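PDB 3GZB: putative SnoaL-like polyketide cyclase from Shewanella putrefaciens, which is of unknown function but belongs to the SnoaL-like family of the NTF2 clan and may act as a polyketide cyclase. Local coordinates for residues H36-L41 and F69-H74. Sequence-based numbering, arbitrary orientation.
Sequences HDYKTL and FLERAH
Tyr38 reaches from the start of helix 38-42 to the last turn of helix 63-73, laying its ring against Leu70 and Glu71. Its CG lies anti to the carbonyl carbon (chi1 -56°), and the phenol crosses the Leu70 and Glu71 side chains at a slant. Tyr38 CE1 meets Leu70 CB at 4.0 Å. Tyr38 CE2 meets Glu71 CG at 3.9 Å, and Glu71 CB sits over one face near the rim. On the opposite face lies the carbonyl O of His36. The hydroxyl works through two waters. One, at a doubtfully short 2.5 Å from Tyr38 OH, donates weakly to Leu70 O; the other, 3.0 Å from the same OH, donates to Glu71 O at the end of the helix. Next to the phenol, His36 and His74 meet with neither ring over the other, planes 57° apart, and His36 NE2 lies 2.7 Å from His74 ND1 in a hydrogen bond either nitrogen could donate. His36 follows helix 21-34 in a Schellman motif, its ring edge turned to His74. Deeper in, Leu41 CD2 presses on Leu70 CD1 at a tight 3.4 Å, and both leucines touch Leu33 of helix 21-34. An alanine in place of Tyr38 would probably open a gap beside Leu70 and Glu71 and leave both waters without their phenol anchor. His74 gives ND1 to His36 and NE2 to a diol, probably from the crystallisation liquor; with both nitrogens engaged, its ring rotation is probably fixed beside a possible pocket.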
ATOM      1  N   HIS A  36       6.881 -19.976   5.697  1.00  9.44           N
ATOM      2  CA  HIS A  36       7.640 -20.079   6.958  1.00 10.50           C
ATOM      3  C   HIS A  36       9.025 -20.671   6.711  1.00 13.24           C
ATOM      4  O   HIS A  36       9.559 -21.418   7.568  1.00 13.41           O
ATOM      5  CB  HIS A  36       6.835 -20.881   8.016  1.00 10.42           C
ATOM      6  CG  HIS A  36       5.452 -20.380   8.232  1.00 10.89           C
ATOM      7  ND1 HIS A  36       4.351 -21.021   7.712  1.00  9.88           N
ATOM      8  CD2 HIS A  36       4.979 -19.301   8.899  1.00 11.44           C
ATOM      9  CE1 HIS A  36       3.256 -20.381   8.094  1.00 10.48           C
ATOM     10  NE2 HIS A  36       3.615 -19.304   8.790  1.00 11.98           N
ATOM     11  N   ASP A  37       9.637 -20.324   5.572  1.00 11.95           N
ATOM     12  CA  ASP A  37      10.991 -20.777   5.243  1.00 11.95           C
ATOM     13  C   ASP A  37      11.994 -19.791   5.823  1.00 11.90           C
ATOM     14  O   ASP A  37      12.533 -18.931   5.109  1.00 11.80           O
ATOM     15  CB  ASP A  37      11.147 -20.979   3.744  1.00 11.58           C
ATOM     16  CG  ASP A  37      12.551 -21.419   3.320  1.00 14.04           C
ATOM     17  OD1 ASP A  37      13.415 -21.680   4.188  1.00 14.30           O
ATOM     18  OD2 ASP A  37      12.746 -21.445   2.084  1.00 16.11           O
ATOM     19  N   TYR A  38      12.221 -19.892   7.130  1.00 11.76           N
ATOM     20  CA  TYR A  38      13.068 -18.927   7.840  1.00 11.73           C
ATOM     21  C   TYR A  38      14.531 -19.029   7.448  1.00 12.89           C
ATOM     22  O   TYR A  38      15.220 -18.017   7.496  1.00 12.94           O
ATOM     23  CB  TYR A  38      12.929 -19.050   9.350  1.00 17.26           C
ATOM     24  CG  TYR A  38      11.511 -18.911   9.803  1.00 16.82           C
ATOM     25  CD1 TYR A  38      10.845 -17.783   9.622  1.00 15.37           C
ATOM     26  CD2 TYR A  38      10.845 -19.993  10.363  1.00 19.87           C
ATOM     27  CE1 TYR A  38       9.488 -17.647  10.033  1.00 22.28           C
ATOM     28  CE2 TYR A  38       9.558 -19.895  10.766  1.00 19.43           C
ATOM     29  CZ  TYR A  38       8.874 -18.741  10.605  1.00 12.92           C
ATOM     30  OH  TYR A  38       7.549 -18.664  11.007  1.00 21.30           O
ATOM     31  N   LYS A  39      14.999 -20.199   7.037  1.00 14.25           N
ATOM     32  CA  LYS A  39      16.378 -20.337   6.542  1.00 14.44           C
ATOM     33  C   LYS A  39      16.618 -19.428   5.342  1.00 13.56           C
ATOM     34  O   LYS A  39      17.621 -18.676   5.286  1.00 14.10           O
ATOM     35  CB  LYS A  39      16.690 -21.819   6.217  1.00 17.04           C
ATOM     36  CG  LYS A  39      18.140 -21.994   5.836  1.00 27.78           C
ATOM     37  CD  LYS A  39      18.492 -23.423   5.390  1.00 35.06           C
ATOM     38  CE  LYS A  39      19.925 -23.477   4.823  1.00 38.00           C
ATOM     39  NZ  LYS A  39      20.028 -24.361   3.612  1.00 48.05           N
ATOM     40  N   THR A  40      15.670 -19.402   4.413  1.00 11.16           N
ATOM     41  CA  THR A  40      15.774 -18.508   3.262  1.00 12.38           C
ATOM     42  C   THR A  40      15.502 -17.091   3.680  1.00 12.01           C
ATOM     43  O   THR A  40      16.181 -16.163   3.253  1.00 11.76           O
ATOM     44  CB  THR A  40      14.792 -18.920   2.163  1.00 11.33           C
ATOM     45  OG1 THR A  40      15.134 -20.236   1.689  1.00 16.36           O
ATOM     46  CG2 THR A  40      14.791 -17.924   0.992  1.00 15.86           C
ATOM     47  N   LEU A  41      14.469 -16.898   4.495  1.00 11.07           N
ATOM     48  CA  LEU A  41      14.060 -15.552   4.852  1.00 11.57           C
ATOM     49  C   LEU A  41      15.176 -14.763   5.516  1.00 10.21           C
ATOM     50  O   LEU A  41      15.388 -13.579   5.188  1.00 11.65           O
ATOM     51  CB  LEU A  41      12.820 -15.549   5.747  1.00 10.95           C
ATOM     52  CG  LEU A  41      12.022 -14.236   5.742  1.00 13.60           C
ATOM     53  CD1 LEU A  41      11.327 -14.031   4.407  1.00 10.82           C
ATOM     54  CD2 LEU A  41      10.977 -14.150   6.885  1.00 14.27           C
ATOM     55  N   PHE A  69      10.354 -12.855  16.167  1.00  8.38           N
ATOM     56  CA  PHE A  69       8.972 -12.402  16.195  1.00  8.26           C
ATOM     57  C   PHE A  69       8.096 -13.213  15.227  1.00  9.08           C
ATOM     58  O   PHE A  69       7.005 -13.667  15.613  1.00  8.85           O
ATOM     59  CB  PHE A  69       8.919 -10.879  15.948  1.00  9.15           C
ATOM     60  CG  PHE A  69       7.758 -10.417  15.110  1.00 10.44           C
ATOM     61  CD1 PHE A  69       6.499 -10.346  15.621  1.00 13.24           C
ATOM     62  CD2 PHE A  69       7.968 -10.046  13.814  1.00 14.17           C
ATOM     63  CE1 PHE A  69       5.440  -9.919  14.820  1.00 16.70           C
ATOM     64  CE2 PHE A  69       6.902  -9.638  12.992  1.00 14.56           C
ATOM     65  CZ  PHE A  69       5.659  -9.575  13.508  1.00 16.86           C
ATOM     66  N   LEU A  70       8.578 -13.411  14.013  1.00  9.26           N
ATOM     67  CA  LEU A  70       7.802 -14.165  12.980  1.00  8.11           C
ATOM     68  C   LEU A  70       7.599 -15.602  13.419  1.00  9.46           C
ATOM     69  O   LEU A  70       6.469 -16.114  13.341  1.00  9.72           O
ATOM     70  CB  LEU A  70       8.511 -14.121  11.646  1.00  8.69           C
ATOM     71  CG  LEU A  70       8.559 -12.778  10.979  1.00 10.56           C
ATOM     72  CD1 LEU A  70       9.473 -12.853   9.705  1.00 10.00           C
ATOM     73  CD2 LEU A  70       7.119 -12.318  10.609  1.00 11.55           C
ATOM     74  N   GLU A  71       8.672 -16.234  13.890  1.00  8.18           N
ATOM     75  CA  GLU A  71       8.583 -17.652  14.257  1.00  7.87           C
ATOM     76  C   GLU A  71       7.595 -17.837  15.396  1.00  8.68           C
ATOM     77  O   GLU A  71       6.750 -18.765  15.401  1.00  9.59           O
ATOM     78  CB  GLU A  71       9.959 -18.254  14.591  1.00 10.06           C
ATOM     79  CG  GLU A  71       9.908 -19.763  14.651  1.00 14.59           C
ATOM     80  CD  GLU A  71      11.279 -20.412  14.805  1.00 26.16           C
ATOM     81  OE1 GLU A  71      12.200 -19.756  15.341  1.00 22.57           O
ATOM     82  OE2 GLU A  71      11.410 -21.598  14.401  1.00 33.57           O
ATOM     83  N   ARG A  72       7.704 -16.994  16.406  1.00  7.78           N
ATOM     84  CA  ARG A  72       6.763 -17.046  17.539  1.00  8.02           C
ATOM     85  C   ARG A  72       5.301 -16.750  17.120  1.00  9.11           C
ATOM     86  O   ARG A  72       4.379 -17.475  17.503  1.00  9.77           O
ATOM     87  CB  ARG A  72       7.174 -16.143  18.686  1.00  9.12           C
ATOM     88  CG  ARG A  72       8.439 -16.566  19.368  1.00  8.73           C
ATOM     89  CD  ARG A  72       8.831 -15.582  20.466  1.00  9.81           C
ATOM     90  NE  ARG A  72      10.053 -15.946  21.140  1.00  9.88           N
ATOM     91  CZ  ARG A  72      10.139 -16.804  22.153  1.00 13.20           C
ATOM     92  NH1 ARG A  72       9.058 -17.439  22.605  1.00 15.77           N
ATOM     93  NH2 ARG A  72      11.328 -17.048  22.740  1.00 14.59           N
ATOM     94  N   ALA A  73       5.105 -15.723  16.321  1.00  8.94           N
ATOM     95  CA  ALA A  73       3.768 -15.349  15.893  1.00  9.52           C
ATOM     96  C   ALA A  73       3.081 -16.485  15.112  1.00 10.84           C
ATOM     97  O   ALA A  73       1.852 -16.612  15.170  1.00 11.53           O
ATOM     98  CB  ALA A  73       3.834 -14.048  15.068  1.00  9.13           C
ATOM     99  N   HIS A  74       3.869 -17.277  14.386  1.00  9.40           N
ATOM    100  CA  HIS A  74       3.322 -18.318  13.514  1.00  8.62           C
ATOM    101  C   HIS A  74       3.373 -19.734  14.041  1.00  8.85           C
ATOM    102  O   HIS A  74       3.165 -20.679  13.271  1.00 10.02           O
ATOM    103  CB  HIS A  74       3.954 -18.186  12.135  1.00 10.34           C
ATOM    104  CG  HIS A  74       3.399 -17.037  11.369  1.00 12.53           C
ATOM    105  ND1 HIS A  74       2.665 -17.182  10.206  1.00  9.43           N
ATOM    106  CD2 HIS A  74       3.462 -15.703  11.602  1.00 21.33           C
ATOM    107  CE1 HIS A  74       2.273 -15.998   9.781  1.00 11.20           C
ATOM    108  NE2 HIS A  74       2.753 -15.074  10.597  1.00 20.60           N
TER
HETATM  109  O   HOH W   1       6.464 -16.550  10.299  1.00 19.04           O
HETATM  110  O   HOH W   2       6.453 -20.365  13.254  1.00 19.57           O